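Local coordinates for protein glycoside hydrolase YxiA (Bacillus licheniformis, PDB 3LV4) that probably hydrolyses alpha-1,5-linked arabinan as a calcium-containing family 43 glycoside hydrolase, contributing to the breakdown of plant L-arabinan, at residues A[221-226]-A[308-313]; A[276-281]-A[437-442]; A[284-289]-A[321-326]; A[355-360]-A[424-429]. All coordinates share one frame; numbering follows the deposited sequence.

Interaction 1 of 4, residues A[221-226]-A[308-313]; sequences GGLAAD and HTRFPG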
# COMPACT_ATOMS: atom_id res chain seq x y z
N GLY A 221 4.65 -8.50 6.77
CA GLY A 221 5.15 -9.75 6.20
C GLY A 221 6.20 -9.57 5.12
O GLY A 221 6.82 -8.51 5.00
N GLY A 222 6.41 -10.62 4.33
CA GLY A 222 7.44 -10.64 3.30
C GLY A 222 6.89 -10.55 1.89
O GLY A 222 5.84 -11.12 1.57
N LEU A 223 7.61 -9.82 1.03
CA LEU A 223 7.14 -9.58 -0.34
C LEU A 223 7.06 -10.83 -1.22
O LEU A 223 6.24 -10.88 -2.15
CB LEU A 223 8.01 -8.52 -1.02
CG LEU A 223 9.46 -8.92 -1.31
CD1 LEU A 223 9.60 -9.57 -2.70
CD2 LEU A 223 10.34 -7.70 -1.21
N ALA A 224 7.90 -11.83 -0.97
CA ALA A 224 7.93 -13.02 -1.83
C ALA A 224 6.63 -13.82 -1.71
O ALA A 224 5.83 -13.59 -0.80
CB ALA A 224 9.13 -13.91 -1.51
N ALA A 225 6.41 -14.76 -2.63
CA ALA A 225 5.18 -15.54 -2.61
C ALA A 225 5.00 -16.36 -1.34
O ALA A 225 3.89 -16.77 -1.03
CB ALA A 225 5.09 -16.43 -3.85
N ASP A 226 6.09 -16.62 -0.62
CA ASP A 226 6.01 -17.37 0.63
C ASP A 226 6.02 -16.45 1.85
O ASP A 226 6.17 -16.93 2.98
CB ASP A 226 7.16 -18.38 0.74
CG ASP A 226 8.52 -17.71 0.83
OD1 ASP A 226 8.58 -16.46 0.76
OD2 ASP A 226 9.54 -18.43 0.95
N HIS A 308 1.48 -3.81 -6.19
CA HIS A 308 1.87 -4.92 -7.05
C HIS A 308 1.36 -6.20 -6.42
O HIS A 308 1.00 -6.23 -5.24
CB HIS A 308 3.39 -5.00 -7.27
CG HIS A 308 4.16 -5.35 -6.04
ND1 HIS A 308 4.12 -6.60 -5.45
CD2 HIS A 308 4.99 -4.61 -5.27
CE1 HIS A 308 4.90 -6.61 -4.38
NE2 HIS A 308 5.44 -5.41 -4.25
N THR A 309 1.30 -7.26 -7.22
CA THR A 309 0.88 -8.53 -6.67
C THR A 309 1.48 -9.68 -7.46
O THR A 309 1.77 -9.54 -8.64
CB THR A 309 -0.66 -8.65 -6.57
OG1 THR A 309 -1.00 -9.84 -5.85
CG2 THR A 309 -1.30 -8.69 -7.96
N ARG A 310 1.70 -10.79 -6.77
CA ARG A 310 2.01 -12.05 -7.42
C ARG A 310 0.69 -12.82 -7.58
O ARG A 310 -0.37 -12.30 -7.23
CB ARG A 310 3.06 -12.81 -6.61
CG ARG A 310 4.45 -12.19 -6.74
CD ARG A 310 5.26 -12.26 -5.43
NE ARG A 310 6.68 -11.95 -5.67
CZ ARG A 310 7.18 -10.72 -5.76
NH1 ARG A 310 6.40 -9.66 -5.60
NH2 ARG A 310 8.48 -10.56 -6.01
N PHE A 311 0.75 -14.04 -8.12
CA PHE A 311 -0.47 -14.74 -8.54
C PHE A 311 -0.35 -16.23 -8.28
O PHE A 311 0.71 -16.81 -8.47
CB PHE A 311 -0.72 -14.56 -10.04
CG PHE A 311 -0.69 -13.14 -10.51
CD1 PHE A 311 0.48 -12.60 -11.04
CD2 PHE A 311 -1.82 -12.34 -10.42
CE1 PHE A 311 0.52 -11.28 -11.48
CE2 PHE A 311 -1.80 -11.03 -10.86
CZ PHE A 311 -0.62 -10.49 -11.39
N PRO A 312 -1.46 -16.87 -7.87
CA PRO A 312 -1.36 -18.31 -7.61
C PRO A 312 -0.77 -19.04 -8.81
O PRO A 312 -1.23 -18.83 -9.93
CB PRO A 312 -2.82 -18.71 -7.41
CG PRO A 312 -3.46 -17.46 -6.83
CD PRO A 312 -2.79 -16.33 -7.54
N GLY A 313 0.24 -19.86 -8.56
CA GLY A 313 0.82 -20.70 -9.60
C GLY A 313 1.82 -20.05 -10.55
O GLY A 313 2.40 -20.73 -11.39
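R310 lays one face of its guanidinium against L223 and A224 of the loop. The backbone O of L223 sits 3.4 Å above that plane, displaced toward the rim, and the methyl CD1 of L223 touches NH2 of R310 at 3.6 Å. CA of A224 lies over the same face as CD1, 4.2 Å from NE of R310, while the N of A225 packs 3.9 Å from CD of R310. No hydrogen bond joins the two segments; the arginine serves the loop as a flat surface. Its chain is bent at chi2 (144°), which swings the planar end across the loop. Family 43 enzymes share a five-bladed beta-propeller, and here the loop between strands 213-220 and 230-236 of one blade meets the end of strand 303-310 in the next. E316 holds the pair from outside: one carboxylate oxygen forms a salt bridge with NE of R310, the other accepts the N-H of A225. In a further shell, H308 stacks on H14 and makes a weak hydrogen bond to D15, the predicted proton acceptor, and the side chain of L223 lies about 4 Å from that of E201, the predicted proton donor.

Interaction 2 of 4, residues A[276-281]-A[437-442]; sequences GNFSFN and AVWGSS. With CA (calcium ion), chain D.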
# COMPACT_ATOMS: atom_id res chain seq x y z
N GLY A 276 -5.29 -10.10 1.96
CA GLY A 276 -4.23 -11.10 1.90
C GLY A 276 -4.34 -11.94 0.63
O GLY A 276 -4.96 -11.52 -0.35
N ASN A 277 -3.75 -13.13 0.65
CA ASN A 277 -3.76 -14.03 -0.51
C ASN A 277 -5.14 -14.66 -0.66
O ASN A 277 -5.72 -15.12 0.33
CB ASN A 277 -2.75 -15.16 -0.34
CG ASN A 277 -1.32 -14.69 -0.17
OD1 ASN A 277 -1.02 -13.50 -0.23
ND2 ASN A 277 -0.41 -15.64 0.05
N PHE A 278 -5.67 -14.72 -1.88
CA PHE A 278 -7.02 -15.23 -2.07
C PHE A 278 -7.25 -15.68 -3.49
O PHE A 278 -6.50 -15.32 -4.40
CB PHE A 278 -8.04 -14.13 -1.77
CG PHE A 278 -8.06 -13.06 -2.82
CD1 PHE A 278 -8.90 -13.17 -3.92
CD2 PHE A 278 -7.22 -11.95 -2.74
CE1 PHE A 278 -8.90 -12.20 -4.91
CE2 PHE A 278 -7.23 -10.97 -3.73
CZ PHE A 278 -8.06 -11.10 -4.81
N SER A 279 -8.31 -16.46 -3.69
CA SER A 279 -8.73 -16.86 -5.02
C SER A 279 -10.23 -17.07 -5.00
O SER A 279 -10.74 -17.90 -4.24
CB SER A 279 -8.01 -18.13 -5.45
OG SER A 279 -8.33 -18.44 -6.80
N PHE A 280 -10.95 -16.29 -5.80
CA PHE A 280 -12.39 -16.48 -5.95
C PHE A 280 -12.63 -17.69 -6.85
O PHE A 280 -12.22 -17.70 -8.02
CB PHE A 280 -13.04 -15.26 -6.59
CG PHE A 280 -13.28 -14.12 -5.64
CD1 PHE A 280 -14.27 -14.20 -4.67
CD2 PHE A 280 -12.55 -12.94 -5.75
CE1 PHE A 280 -14.51 -13.14 -3.80
CE2 PHE A 280 -12.79 -11.86 -4.88
CZ PHE A 280 -13.78 -11.97 -3.91
N ASN A 281 -13.29 -18.70 -6.32
CA ASN A 281 -13.59 -19.90 -7.10
C ASN A 281 -12.36 -20.57 -7.68
O ASN A 281 -12.43 -21.22 -8.72
CB ASN A 281 -14.56 -19.56 -8.23
CG ASN A 281 -15.96 -19.89 -7.87
OD1 ASN A 281 -16.21 -20.94 -7.27
ND2 ASN A 281 -16.90 -19.00 -8.19
N ALA A 437 -10.95 -8.26 7.16
CA ALA A 437 -11.78 -7.91 6.01
C ALA A 437 -12.53 -9.11 5.45
O ALA A 437 -12.00 -10.21 5.37
CB ALA A 437 -10.91 -7.32 4.90
N VAL A 438 -13.77 -8.87 5.03
CA VAL A 438 -14.51 -9.87 4.26
C VAL A 438 -14.90 -9.28 2.91
O VAL A 438 -15.26 -8.10 2.81
CB VAL A 438 -15.77 -10.38 5.02
CG1 VAL A 438 -15.35 -11.07 6.31
CG2 VAL A 438 -16.74 -9.23 5.30
N TRP A 439 -14.79 -10.09 1.86
CA TRP A 439 -15.18 -9.67 0.51
C TRP A 439 -16.22 -10.63 -0.01
O TRP A 439 -16.10 -11.84 0.19
CB TRP A 439 -14.01 -9.79 -0.46
CG TRP A 439 -12.93 -8.77 -0.34
CD1 TRP A 439 -12.86 -7.71 0.53
CD2 TRP A 439 -11.76 -8.69 -1.15
NE1 TRP A 439 -11.71 -6.99 0.31
CE2 TRP A 439 -11.02 -7.58 -0.72
CE3 TRP A 439 -11.26 -9.48 -2.20
CZ2 TRP A 439 -9.80 -7.22 -1.31
CZ3 TRP A 439 -10.05 -9.13 -2.77
CH2 TRP A 439 -9.34 -8.00 -2.33
N GLY A 440 -17.22 -10.10 -0.71
CA GLY A 440 -18.19 -10.94 -1.37
C GLY A 440 -18.25 -10.58 -2.84
O GLY A 440 -18.15 -9.40 -3.21
N SER A 441 -18.39 -11.60 -3.69
CA SER A 441 -18.59 -11.38 -5.12
C SER A 441 -19.70 -12.30 -5.58
O SER A 441 -19.64 -13.51 -5.36
CB SER A 441 -17.30 -11.64 -5.90
OG SER A 441 -17.40 -11.23 -7.25
N SER A 442 -20.73 -11.74 -6.20
CA SER A 442 -21.97 -12.48 -6.42
C SER A 442 -21.84 -13.58 -7.47
O SER A 442 -21.07 -13.44 -8.43
CB SER A 442 -23.11 -11.54 -6.83
OG SER A 442 -22.86 -10.97 -8.11
CA CA D . -18.10 -21.79 -6.13
O HOH W 1 -19.32 -21.17 -8.44
O HOH W 2 -17.54 -24.47 -5.50
O HOH W 3 -16.64 -21.69 -4.10
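With CG between the backbone N and the carbonyl carbon (chi1 71°), the ring of F278 stands where W439 can drive an edge into its face; the latter has CG beside its backbone N. The result is a T-shaped pair, with the centroids of the F278 ring and the six-membered ring of W439 4.9 Å apart and the planes at 72°. CZ3 of W439 does the touching, 3.5 Å from CZ of F278 and offset toward the rim. F280, two residues along the strand, brings CE2 to 3.9 Å from CE3 of W439 at the same indole edge, and CB of S441 lies over a face of the F280 ring in a CH-pi contact, 4.2 Å from its centroid. These side chains bridge two domains: strand 272-280 belongs to the catalytic family 43 part, strand 437-442 to the C-terminal lipocalin-like part. Strands 278-280 and 437-442 run at 21° to each other, their axes 9.8 Å apart, so side chains alone join them. H362 adds an edge-to-face contact to W439. Just past F280, OD1 of N281 binds calcium at 2.4 Å, with E358 and E375 of the C-terminal part completing the protein ligands alongside three waters.

Interaction 3 of 4, residues A[284-289]-A[321-326]; sequences NGYVSP and RVHQLL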
# COMPACT_ATOMS: atom_id res chain seq x y z
N ASN A 284 -7.71 -17.68 -10.93
CA ASN A 284 -6.73 -16.62 -10.75
C ASN A 284 -6.58 -16.32 -9.26
O ASN A 284 -6.51 -17.26 -8.45
CB ASN A 284 -7.15 -15.39 -11.55
CG ASN A 284 -7.36 -15.72 -13.03
OD1 ASN A 284 -6.66 -16.57 -13.58
ND2 ASN A 284 -8.33 -15.06 -13.66
N GLY A 285 -6.56 -15.04 -8.89
CA GLY A 285 -6.35 -14.65 -7.51
C GLY A 285 -5.05 -13.89 -7.32
O GLY A 285 -4.32 -13.67 -8.29
N TYR A 286 -4.76 -13.49 -6.07
CA TYR A 286 -3.53 -12.75 -5.75
C TYR A 286 -2.71 -13.47 -4.68
O TYR A 286 -3.26 -14.09 -3.76
CB TYR A 286 -3.82 -11.34 -5.19
CG TYR A 286 -4.47 -10.35 -6.13
CD1 TYR A 286 -4.57 -10.58 -7.49
CD2 TYR A 286 -4.99 -9.16 -5.62
CE1 TYR A 286 -5.17 -9.64 -8.34
CE2 TYR A 286 -5.59 -8.22 -6.45
CZ TYR A 286 -5.68 -8.47 -7.80
OH TYR A 286 -6.29 -7.53 -8.60
N VAL A 287 -1.39 -13.35 -4.79
CA VAL A 287 -0.45 -13.84 -3.79
C VAL A 287 0.47 -12.68 -3.40
O VAL A 287 0.99 -11.98 -4.27
CB VAL A 287 0.41 -15.01 -4.34
CG1 VAL A 287 1.53 -15.39 -3.38
CG2 VAL A 287 -0.47 -16.22 -4.62
N SER A 288 0.64 -12.47 -2.10
CA SER A 288 1.42 -11.34 -1.59
C SER A 288 1.13 -9.98 -2.25
O SER A 288 2.05 -9.28 -2.67
CB SER A 288 2.92 -11.64 -1.65
OG SER A 288 3.27 -12.65 -0.70
N PRO A 289 -0.15 -9.60 -2.33
CA PRO A 289 -0.43 -8.24 -2.83
C PRO A 289 0.06 -7.21 -1.80
O PRO A 289 -0.19 -7.39 -0.61
CB PRO A 289 -1.96 -8.23 -2.95
CG PRO A 289 -2.42 -9.23 -1.92
CD PRO A 289 -1.38 -10.32 -1.94
N ARG A 321 -1.61 -3.65 -9.93
CA ARG A 321 -3.07 -3.71 -9.87
C ARG A 321 -3.59 -2.44 -9.22
O ARG A 321 -2.92 -1.82 -8.40
CB ARG A 321 -3.55 -4.95 -9.10
CG ARG A 321 -3.41 -6.28 -9.86
CD ARG A 321 -4.31 -6.30 -11.10
NE ARG A 321 -4.31 -7.59 -11.81
CZ ARG A 321 -3.39 -7.96 -12.71
NH1 ARG A 321 -2.37 -7.15 -13.01
NH2 ARG A 321 -3.48 -9.14 -13.30
N VAL A 322 -4.80 -2.06 -9.62
CA VAL A 322 -5.47 -0.90 -9.07
C VAL A 322 -6.86 -1.32 -8.62
O VAL A 322 -7.62 -1.86 -9.42
CB VAL A 322 -5.62 0.22 -10.13
CG1 VAL A 322 -6.34 1.44 -9.55
CG2 VAL A 322 -4.24 0.61 -10.67
N HIS A 323 -7.18 -1.09 -7.34
CA HIS A 323 -8.54 -1.33 -6.83
C HIS A 323 -9.11 -0.06 -6.24
O HIS A 323 -8.43 0.66 -5.51
CB HIS A 323 -8.57 -2.42 -5.75
CG HIS A 323 -8.33 -3.81 -6.27
ND1 HIS A 323 -9.11 -4.89 -5.90
CD2 HIS A 323 -7.41 -4.28 -7.14
CE1 HIS A 323 -8.66 -5.97 -6.51
NE2 HIS A 323 -7.63 -5.64 -7.27
N GLN A 324 -10.38 0.21 -6.53
CA GLN A 324 -11.07 1.33 -5.92
C GLN A 324 -11.16 1.13 -4.40
O GLN A 324 -11.39 0.02 -3.93
CB GLN A 324 -12.46 1.50 -6.53
CG GLN A 324 -13.17 2.73 -6.06
CD GLN A 324 -14.32 3.14 -6.97
OE1 GLN A 324 -14.69 2.43 -7.92
NE2 GLN A 324 -14.89 4.28 -6.68
N LEU A 325 -10.96 2.22 -3.66
CA LEU A 325 -11.17 2.22 -2.21
C LEU A 325 -12.50 2.88 -1.88
O LEU A 325 -12.80 3.97 -2.37
CB LEU A 325 -10.04 3.00 -1.51
CG LEU A 325 -8.66 2.36 -1.45
CD1 LEU A 325 -7.59 3.40 -1.08
CD2 LEU A 325 -8.64 1.20 -0.45
N LEU A 326 -13.28 2.21 -1.04
CA LEU A 326 -14.57 2.72 -0.61
C LEU A 326 -14.44 3.09 0.86
O LEU A 326 -13.46 2.71 1.51
CB LEU A 326 -15.66 1.66 -0.82
CG LEU A 326 -15.62 1.00 -2.21
CD1 LEU A 326 -16.58 -0.17 -2.32
CD2 LEU A 326 -15.88 2.04 -3.31
O HOH W 4 -7.07 -8.64 -10.93
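R321 meets Y286 through its aliphatic part: CG lies 3.4 Å from the phenol OH of Y286, and CD is equally close to that oxygen. The chain bends at chi2 (-65°), bringing the methylenes past the hydroxyl while the guanidinium swings beyond it, its plane 79° from the tyrosine ring. A water lies at the edge of the guanidinium, in its plane, accepting from NE of R321 at 3.1 Å and bonded to OH of Y286 at 2.7 Å. The far end of the arginine is engaged elsewhere, with NH1 in a salt bridge to E319. Strand 319-327 lies in a blade of the family 43 beta-propeller. The chain turns a corner just after Y286, whose backbone pairs with F278 of the neighbouring strand 272-280; its side chain thus reaches from beside that strand to this blade, touching T309 as well.

H323 is two residues on, on the same side of its strand as R321, and the side chains of H323 and Y286 approach from opposite directions. NE2 of H323 and OH of Y286 form a hydrogen bond of 2.7 Å, each atom near the plane of the other's ring. The rings meet rim to rim, planes at 69°, neither lying over the other. A phenylalanine in place of Y286 would probably keep the ring in place but leave NE2 of H323 and the bridging water without their shared partner. At the other side of the imidazole, ND1 of H323 is hydrogen-bonded to the carbonyl of A336, which with the phenol holds the ring at both nitrogens. The Y286 ring also makes an edge-to-face pair with F278.

Interaction 4 of 4, residues A[355-360]-A[424-429]; sequences GDYELV and KVMTFS. With CA (calcium ion), chain D.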
# COMPACT_ATOMS: atom_id res chain seq x y z
N GLY A 355 -28.87 -12.78 -2.66
CA GLY A 355 -28.34 -13.83 -3.53
C GLY A 355 -27.10 -14.55 -3.03
O GLY A 355 -26.61 -14.31 -1.92
N ASP A 356 -26.58 -15.45 -3.88
CA ASP A 356 -25.40 -16.25 -3.54
C ASP A 356 -24.13 -15.46 -3.82
O ASP A 356 -24.05 -14.73 -4.81
CB ASP A 356 -25.39 -17.55 -4.34
CG ASP A 356 -26.60 -18.42 -4.07
OD1 ASP A 356 -27.08 -18.45 -2.92
OD2 ASP A 356 -27.08 -19.09 -5.01
N TYR A 357 -23.13 -15.62 -2.95
CA TYR A 357 -21.85 -14.94 -3.12
C TYR A 357 -20.70 -15.89 -2.85
O TYR A 357 -20.82 -16.83 -2.05
CB TYR A 357 -21.70 -13.78 -2.12
CG TYR A 357 -22.55 -12.55 -2.39
CD1 TYR A 357 -21.99 -11.41 -2.93
CD2 TYR A 357 -23.91 -12.55 -2.10
CE1 TYR A 357 -22.75 -10.27 -3.18
CE2 TYR A 357 -24.69 -11.43 -2.34
CZ TYR A 357 -24.10 -10.29 -2.88
OH TYR A 357 -24.87 -9.17 -3.12
N GLU A 358 -19.56 -15.64 -3.50
CA GLU A 358 -18.29 -16.19 -3.05
C GLU A 358 -17.78 -15.27 -1.96
O GLU A 358 -17.70 -14.05 -2.15
CB GLU A 358 -17.28 -16.21 -4.20
CG GLU A 358 -17.66 -17.16 -5.31
CD GLU A 358 -17.59 -18.60 -4.88
OE1 GLU A 358 -16.87 -18.92 -3.90
OE2 GLU A 358 -18.25 -19.42 -5.54
N LEU A 359 -17.44 -15.84 -0.81
CA LEU A 359 -16.95 -15.07 0.33
C LEU A 359 -15.48 -15.35 0.57
O LEU A 359 -15.08 -16.51 0.68
CB LEU A 359 -17.72 -15.46 1.60
CG LEU A 359 -17.26 -14.81 2.91
CD1 LEU A 359 -17.58 -13.32 2.95
CD2 LEU A 359 -17.90 -15.52 4.11
N VAL A 360 -14.69 -14.28 0.67
CA VAL A 360 -13.30 -14.41 1.10
C VAL A 360 -13.16 -13.76 2.47
O VAL A 360 -13.57 -12.62 2.66
CB VAL A 360 -12.30 -13.72 0.13
CG1 VAL A 360 -10.89 -13.74 0.73
CG2 VAL A 360 -12.32 -14.41 -1.23
N LYS A 424 -20.49 -8.45 -15.26
CA LYS A 424 -20.71 -7.53 -14.15
C LYS A 424 -21.28 -8.30 -12.98
O LYS A 424 -22.20 -9.11 -13.16
CB LYS A 424 -21.68 -6.42 -14.55
CG LYS A 424 -21.01 -5.09 -14.89
CD LYS A 424 -21.22 -4.71 -16.34
CE LYS A 424 -20.71 -3.29 -16.63
NZ LYS A 424 -19.28 -3.10 -16.24
N VAL A 425 -20.75 -8.04 -11.79
CA VAL A 425 -21.22 -8.74 -10.59
C VAL A 425 -21.47 -7.74 -9.47
O VAL A 425 -21.00 -6.60 -9.54
CB VAL A 425 -20.19 -9.78 -10.10
CG1 VAL A 425 -20.06 -10.91 -11.12
CG2 VAL A 425 -18.83 -9.12 -9.83
N MSE A 426 -22.21 -8.15 -8.45
CA MSE A 426 -22.38 -7.33 -7.26
C MSE A 426 -21.32 -7.73 -6.25
O MSE A 426 -21.07 -8.92 -6.06
CB MSE A 426 -23.78 -7.54 -6.65
CG MSE A 426 -23.99 -6.76 -5.34
SE MSE A 426 -23.81 -4.81 -5.58
CE MSE A 426 -25.42 -4.52 -6.67
N THR A 427 -20.69 -6.76 -5.60
CA THR A 427 -19.71 -7.10 -4.58
C THR A 427 -20.04 -6.39 -3.27
O THR A 427 -20.81 -5.45 -3.24
CB THR A 427 -18.27 -6.72 -5.01
OG1 THR A 427 -18.09 -5.29 -4.90
CG2 THR A 427 -18.01 -7.16 -6.45
N PHE A 428 -19.45 -6.87 -2.18
CA PHE A 428 -19.38 -6.10 -0.96
C PHE A 428 -18.01 -6.28 -0.35
O PHE A 428 -17.32 -7.26 -0.62
CB PHE A 428 -20.51 -6.48 0.03
CG PHE A 428 -20.44 -7.89 0.55
CD1 PHE A 428 -19.59 -8.22 1.60
CD2 PHE A 428 -21.25 -8.88 0.01
CE1 PHE A 428 -19.54 -9.52 2.09
CE2 PHE A 428 -21.21 -10.18 0.50
CZ PHE A 428 -20.34 -10.50 1.54
N SER A 429 -17.60 -5.32 0.46
CA SER A 429 -16.30 -5.37 1.12
C SER A 429 -16.48 -4.71 2.46
O SER A 429 -16.99 -3.59 2.53
CB SER A 429 -15.25 -4.62 0.30
OG SER A 429 -13.98 -4.66 0.93
CA CA D . -18.10 -21.79 -6.13
O HOH W 3 -16.64 -21.69 -4.10
O HOH W 2 -17.54 -24.47 -5.50
O HOH W 1 -19.32 -21.17 -8.44
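Y357 lies alongside selenomethionine M426, the two side chains pointing the same way, and its OH touches CG of M426 at 3.4 Å. That hydroxyl is not left to the apolar neighbour: it is hydrogen-bonded to the carbonyl of V353. One face of the tyrosine ring takes CE2 of F428, 3.7 Å from CD1 of Y357, in an oblique meeting with the planes at 57°. F428 reaches this face because its CG sits between the backbone N and the carbonyl carbon (chi1 64°). Cut back to alanine, Y357 would probably leave a gap beside F428 and M426 and the V353 carbonyl without this donor. E358, next along, turns from the contact to the calcium, which its OE2 binds at 2.5 Å; its OE1 accepts a bond from a calcium-bound water. L359 returns to the apolar side, with CD1 4.2 Å from CZ of F428. Strands 355-360 and 424-429, both from the lipocalin-like domain, cross at 54°, and Y357 and F428 meet across the intervening strand 437-442. The alternation puts buried apolar contacts on one side of strand 355-363 and a metal carboxylate on the other, consistent with a calcium that ties this domain to N281 of the catalytic part.

In the fold
Following the chain from the N terminus, 221-226 opens interaction 1, and 276-281 then opens interaction 2 before 308-313 closes the first, so these two cross. Interaction 3 starts at 284-289 and closes at 321-326, crossing interaction 1 but lying wholly within the span of interaction 2. Interaction 4, from 355-360 to 424-429, also falls within that span, after interaction 3 has closed; interaction 2 ends last, at 437-442. Interactions 1 and 3 join parts of the catalytic propeller and share neighbouring strands, linked through R310 and V287. Interaction 4 is internal to the C-terminal domain. Interaction 2 spans the two domains, touching interaction 3 through N277 and S288 and sharing the calcium with interaction 4.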